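Local atomic coordinates of putative DNA-binding protein (Ralstonia eutropha, PDB entry 3HWU), a protein that is of unknown function but carries a Plants and Prokaryotes Conserved (PCC) domain, may bind DNA, and forms a three-chain assembly. Residues T13-V18 and E30-D35; N24-L29 and P88-H93. All blocks are in the same frame, centred on the assembly; numbering follows the deposited sequence. Where two conformers were deposited one is given.

Contact 1 (T13-V18 and E30-D35); sequences TGYLMV and EQLARD
Tyr15 and Met17 reach from strand 14-20 to Leu32 on helix 25-35, where the helix lies over the large antiparallel sheet of the PCC domain. Gly14, just before them, has backbone angles (phi 165°, psi -116°) that a residue with a CB would hardly tolerate. Tyr15 then turns its ring toward the helix: Leu32 CD1 lies over one ring face, and Leu32 CD2 comes within 4.4 Å of Tyr15 CD2. The aromatic ring gives the branched leucine a broad apolar surface, while its hydroxyl makes a weak hydrogen bond to Glu36 beyond the helix end. Leu16, with the alternation of a strand, points to the other side of the sheet and packs on Met9 and Thr11 of strand 8-11. Met17, a selenomethionine, faces the helix again. In one of its two conformers the chain runs out nearly straight from the strand, CG anti to the backbone N (chi1 176°), and bends only at chi3, which lays the terminal methyl against Leu32. A long, unbranched side chain suits this place, since the CA atoms of Met17 and Leu32 are 9.1 Å apart. Away from Leu32, polar side chains of the helix bond together: Arg34 NH2, in one of two conformers, donates to Gln31 OE1 at 2.6 Å, and Gln31 NE2 to Asp35 OD1 at 2.7 Å. In that Met17 conformer, CE comes closest, 4.1 Å from Leu32 CB.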
loop_
_atom_site.group_PDB
_atom_site.type_symbol
_atom_site.label_atom_id
_atom_site.label_comp_id
_atom_site.label_asym_id
_atom_site.label_seq_id
_atom_site.Cartn_x
_atom_site.Cartn_y
_atom_site.Cartn_z
ATOM N N THR A 13 -12.911 -11.607 0.237
ATOM C CA THR A 13 -11.731 -11.771 -0.582
ATOM C C THR A 13 -10.543 -12.428 0.122
ATOM O O THR A 13 -9.522 -12.659 -0.508
ATOM C CB THR A 13 -11.300 -10.408 -1.142
ATOM O OG1 THR A 13 -11.039 -9.519 -0.065
ATOM C CG2 THR A 13 -12.389 -9.801 -2.071
ATOM N N GLY A 14 -10.669 -12.734 1.416
ATOM C CA GLY A 14 -9.547 -13.313 2.122
ATOM C C GLY A 14 -9.756 -13.231 3.630
ATOM O O GLY A 14 -10.681 -13.881 4.160
ATOM N N TYR A 15 -8.903 -12.476 4.327
ATOM C CA TYR A 15 -9.001 -12.315 5.776
ATOM C C TYR A 15 -8.644 -10.887 6.139
ATOM O O TYR A 15 -7.931 -10.192 5.391
ATOM C CB TYR A 15 -7.987 -13.241 6.498
ATOM C CG TYR A 15 -8.254 -14.689 6.220
ATOM C CD1 TYR A 15 -9.252 -15.383 6.897
ATOM C CD2 TYR A 15 -7.543 -15.366 5.252
ATOM C CE1 TYR A 15 -9.509 -16.737 6.601
ATOM C CE2 TYR A 15 -7.800 -16.706 4.964
ATOM C CZ TYR A 15 -8.785 -17.360 5.615
ATOM O OH TYR A 15 -9.054 -18.673 5.271
ATOM N N LEU A 16 -9.092 -10.460 7.311
ATOM C CA LEU A 16 -8.609 -9.238 7.965
ATOM C C LEU A 16 -8.037 -9.691 9.299
ATOM O O LEU A 16 -8.719 -10.365 10.087
ATOM C CB LEU A 16 -9.768 -8.257 8.226
ATOM C CG LEU A 16 -9.392 -6.964 8.942
ATOM C CD1 LEU A 16 -8.464 -6.047 8.111
ATOM C CD2 LEU A 16 -10.658 -6.201 9.390
HETATM N N MSE A 17 -6.800 -9.300 9.564
HETATM C CA MSE A 17 -6.126 -9.678 10.793
HETATM C C MSE A 17 -5.838 -8.421 11.638
HETATM O O MSE A 17 -5.408 -7.401 11.095
HETATM C CB MSE A 17 -4.845 -10.435 10.424
HETATM C CG MSE A 17 -3.924 -10.844 11.545
HETATM SE SE MSE A 17 -2.512 -12.065 10.938
HETATM C CE MSE A 17 -3.287 -13.469 11.797
ATOM N N VAL A 18 -6.097 -8.498 12.955
ATOM C CA VAL A 18 -5.761 -7.422 13.887
ATOM C C VAL A 18 -4.859 -8.031 14.966
ATOM O O VAL A 18 -5.310 -8.764 15.836
ATOM C CB VAL A 18 -6.981 -6.691 14.509
ATOM C CG1 VAL A 18 -6.494 -5.594 15.487
ATOM C CG2 VAL A 18 -7.882 -6.104 13.432
ATOM N N GLU A 30 2.710 -16.322 8.990
ATOM C CA GLU A 30 3.053 -17.725 8.778
ATOM C C GLU A 30 2.035 -18.646 9.416
ATOM O O GLU A 30 1.611 -19.643 8.803
ATOM C CB GLU A 30 4.430 -18.028 9.347
ATOM C CG GLU A 30 5.580 -17.333 8.603
ATOM C CD GLU A 30 6.943 -17.348 9.317
ATOM O OE1 GLU A 30 7.025 -17.759 10.485
ATOM O OE2 GLU A 30 7.917 -16.886 8.669
ATOM N N GLN A 31 1.653 -18.349 10.665
ATOM C CA GLN A 31 0.666 -19.189 11.328
ATOM C C GLN A 31 -0.718 -19.136 10.648
ATOM O O GLN A 31 -1.423 -20.157 10.587
ATOM C CB GLN A 31 0.562 -18.797 12.813
ATOM C CG GLN A 31 -0.244 -19.828 13.611
ATOM C CD GLN A 31 0.459 -21.150 13.680
ATOM O OE1 GLN A 31 1.693 -21.206 13.832
ATOM N NE2 GLN A 31 -0.300 -22.238 13.526
ATOM N N LEU A 32 -1.145 -17.960 10.182
ATOM C CA LEU A 32 -2.384 -17.885 9.435
ATOM C C LEU A 32 -2.311 -18.779 8.172
ATOM O O LEU A 32 -3.268 -19.487 7.825
ATOM C CB LEU A 32 -2.653 -16.429 9.030
ATOM C CG LEU A 32 -3.946 -16.191 8.236
ATOM C CD1 LEU A 32 -5.179 -16.288 9.072
ATOM C CD2 LEU A 32 -3.895 -14.798 7.555
ATOM N N ALA A 33 -1.181 -18.708 7.485
ATOM C CA ALA A 33 -0.992 -19.532 6.276
ATOM C C ALA A 33 -1.151 -21.025 6.583
ATOM O O ALA A 33 -1.803 -21.777 5.835
ATOM C CB ALA A 33 0.388 -19.228 5.618
ATOM N N ARG A 34 -0.541 -21.455 7.687
ATOM C CA ARG A 34 -0.641 -22.843 8.093
ATOM C C ARG A 34 -2.036 -23.223 8.608
ATOM O O ARG A 34 -2.522 -24.309 8.256
ATOM C CB ARG A 34 0.428 -23.175 9.139
ATOM C CG ARG A 34 1.862 -23.254 8.685
ATOM C CD ARG A 34 2.728 -23.854 9.815
ATOM N NE ARG A 34 2.794 -22.931 10.942
ATOM C CZ ARG A 34 3.703 -21.975 11.054
ATOM N NH1 ARG A 34 4.659 -21.868 10.139
ATOM N NH2 ARG A 34 3.678 -21.142 12.084
ATOM N N ASP A 35 -2.690 -22.377 9.417
ATOM C CA ASP A 35 -4.001 -22.678 10.012
ATOM C C ASP A 35 -5.124 -22.661 9.004
ATOM O O ASP A 35 -6.070 -23.447 9.087
ATOM C CB ASP A 35 -4.392 -21.719 11.154
ATOM C CG ASP A 35 -3.585 -21.909 12.419
ATOM O OD1 ASP A 35 -2.756 -22.842 12.492
ATOM O OD2 ASP A 35 -3.807 -21.067 13.346
#

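Contact 2 (N24-L29 and P88-H93)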
loop_
_atom_site.group_PDB
_atom_site.type_symbol
_atom_site.label_atom_id
_atom_site.label_comp_id
_atom_site.label_asym_id
_atom_site.label_seq_id
_atom_site.Cartn_x
_atom_site.Cartn_y
_atom_site.Cartn_z
ATOM N N ASN A 24 4.416 -10.993 16.997
ATOM C CA ASN A 24 5.418 -11.055 15.974
ATOM C C ASN A 24 4.718 -11.146 14.613
ATOM O O ASN A 24 4.045 -12.132 14.326
ATOM C CB ASN A 24 6.332 -12.268 16.184
ATOM C CG ASN A 24 7.417 -12.338 15.143
ATOM O OD1 ASN A 24 7.112 -12.397 13.955
ATOM N ND2 ASN A 24 8.696 -12.268 15.563
ATOM N N VAL A 25 4.822 -10.093 13.823
ATOM C CA VAL A 25 3.909 -9.946 12.664
ATOM C C VAL A 25 4.118 -11.012 11.594
ATOM O O VAL A 25 3.160 -11.658 11.148
ATOM C CB VAL A 25 4.028 -8.529 12.097
ATOM C CG1 VAL A 25 3.196 -8.368 10.781
ATOM C CG2 VAL A 25 3.574 -7.466 13.138
ATOM N N LEU A 26 5.357 -11.206 11.145
ATOM C CA LEU A 26 5.544 -12.184 10.071
ATOM C C LEU A 26 5.254 -13.600 10.568
ATOM O O LEU A 26 4.736 -14.411 9.825
ATOM C CB LEU A 26 6.915 -12.095 9.386
ATOM C CG LEU A 26 7.283 -10.684 8.858
ATOM C CD1 LEU A 26 8.605 -10.811 8.125
ATOM C CD2 LEU A 26 6.238 -10.109 7.950
ATOM N N GLN A 27 5.619 -13.893 11.813
ATOM C CA GLN A 27 5.302 -15.212 12.372
ATOM C C GLN A 27 3.791 -15.434 12.469
ATOM O O GLN A 27 3.307 -16.539 12.198
ATOM C CB GLN A 27 5.984 -15.383 13.744
ATOM C CG GLN A 27 7.495 -15.456 13.667
ATOM C CD GLN A 27 8.200 -15.528 15.009
ATOM O OE1 GLN A 27 7.565 -15.563 16.090
ATOM N NE2 GLN A 27 9.519 -15.549 14.950
ATOM N N ASN A 28 3.028 -14.411 12.818
ATOM C CA ASN A 28 1.577 -14.585 12.852
ATOM C C ASN A 28 1.009 -14.795 11.435
ATOM O O ASN A 28 0.052 -15.536 11.266
ATOM C CB ASN A 28 0.910 -13.401 13.556
ATOM C CG ASN A 28 0.779 -13.604 15.049
ATOM O OD1 ASN A 28 -0.240 -14.164 15.483
ATOM N ND2 ASN A 28 1.734 -13.169 15.821
ATOM N N LEU A 29 1.584 -14.150 10.428
ATOM C CA LEU A 29 1.179 -14.416 9.034
ATOM C C LEU A 29 1.533 -15.844 8.585
ATOM O O LEU A 29 0.751 -16.495 7.883
ATOM C CB LEU A 29 1.813 -13.389 8.100
ATOM C CG LEU A 29 1.121 -12.017 8.137
ATOM C CD1 LEU A 29 2.049 -10.944 7.532
ATOM C CD2 LEU A 29 -0.251 -12.060 7.417
ATOM N N PRO A 88 5.608 -21.923 5.206
ATOM C CA PRO A 88 5.204 -20.623 4.688
ATOM C C PRO A 88 6.394 -19.730 4.447
ATOM O O PRO A 88 7.338 -19.722 5.233
ATOM C CB PRO A 88 4.289 -20.054 5.775
ATOM C CG PRO A 88 4.110 -21.073 6.749
ATOM C CD PRO A 88 5.072 -22.186 6.534
ATOM N N SER A 89 6.304 -18.957 3.381
ATOM C CA SER A 89 7.369 -18.069 2.935
ATOM C C SER A 89 6.791 -16.696 2.697
ATOM O O SER A 89 6.093 -16.459 1.705
ATOM C CB SER A 89 8.004 -18.601 1.660
ATOM O OG SER A 89 9.015 -17.748 1.177
ATOM N N ILE A 90 6.939 -15.835 3.715
ATOM C CA ILE A 90 6.355 -14.486 3.688
ATOM C C ILE A 90 7.403 -13.553 3.073
ATOM O O ILE A 90 8.579 -13.543 3.451
ATOM C CB ILE A 90 5.968 -14.002 5.115
ATOM C CG1 ILE A 90 5.084 -14.970 5.877
ATOM C CG2 ILE A 90 5.273 -12.657 5.090
ATOM C CD1 ILE A 90 3.812 -15.378 5.197
ATOM N N HIS A 91 6.985 -12.718 2.144
ATOM C CA HIS A 91 7.818 -11.714 1.506
ATOM C C HIS A 91 7.143 -10.398 1.788
ATOM O O HIS A 91 6.042 -10.134 1.289
ATOM C CB HIS A 91 7.895 -11.940 0.001
ATOM C CG HIS A 91 8.765 -10.979 -0.705
ATOM N ND1 HIS A 91 8.723 -10.781 -2.071
ATOM C CD2 HIS A 91 9.720 -10.149 -0.227
ATOM C CE1 HIS A 91 9.647 -9.894 -2.399
ATOM N NE2 HIS A 91 10.266 -9.498 -1.295
ATOM N N ALA A 92 7.751 -9.569 2.629
ATOM C CA ALA A 92 7.109 -8.348 3.050
ATOM C C ALA A 92 8.116 -7.186 3.017
ATOM O O ALA A 92 9.271 -7.336 3.423
ATOM C CB ALA A 92 6.518 -8.476 4.481
ATOM N N HIS A 93 7.612 -6.024 2.626
ATOM C CA HIS A 93 8.330 -4.759 2.728
ATOM C C HIS A 93 7.517 -3.835 3.637
ATOM O O HIS A 93 6.284 -3.959 3.755
ATOM C CB HIS A 93 8.528 -4.101 1.356
ATOM C CG HIS A 93 9.455 -4.834 0.434
ATOM N ND1 HIS A 93 9.863 -4.292 -0.760
ATOM C CD2 HIS A 93 10.064 -6.039 0.512
ATOM C CE1 HIS A 93 10.732 -5.102 -1.330
ATOM N NE2 HIS A 93 10.893 -6.158 -0.570
#
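The carbonyl oxygen of Asn24 is gripped twice by Asn28, through the backbone N at 2.9 Å and through side-chain ND2, also at 2.9 Å and nearly straight (167°). The ND2 donor stands above the carbonyl plane. Asn24 is the N-cap of helix 25-35: in one of two conformers its OD1 accepts from Gln27 N at 3.0 Å, occupying an amide that the first turn leaves without a helical acceptor. Asparagine suits this place because its short amide can fold back to that N-H. From this capped start, the helix presents Leu26 and Leu29, three residues apart, to strand 87-97. Chi1 puts Leu26 CG beside the backbone N, and from there chi2 (-176°) carries CD2 to the strand, where it meets Ala92 CB at 3.8 Å and Ile90 CG2 at 4.0 Å. The side chains of Leu26 and Ile90 cross obliquely. Ile90 uses both branches, since its CD1 also touches Leu29 CB at 4.0 Å; beta-branching lets one residue fill two positions under the helix. Ala92, small, allows the leucine tip to come close. His91 points away from the helix, and its ND1 bonds to Glu119 of the third subunit. The axes of 25-29 and 88-93 approach to 9.0 Å, their N-to-C directions 136° apart, while Phe43 of strand 40-49 packs on Leu29, Ile90 and Ala92, and Leu111 of strand 103-114 on Leu26.

Overall arrangement
Helix 25-35 serves both contacts, its first turns in contact 2 and its last in contact 1, against the same antiparallel sheet. The centre of contact 2 lies about 3 Å from that of the chain, on a middle strand, yet the contact is only partly buried; contact 1, its centre about 11 Å from that of the chain and near one sheet edge, is buried. Both are apolar across the interface, contact 1 through an aromatic ring and a long selenoether chain, contact 2 through short aliphatic branches. Their centres are about 10 Å apart, and they touch in several places, among them Glu30 CG on Ile90 CG1, 3.6 Å. Other subunits approach both, at Thr13, Leu16 and Val18, and at His91 and His93.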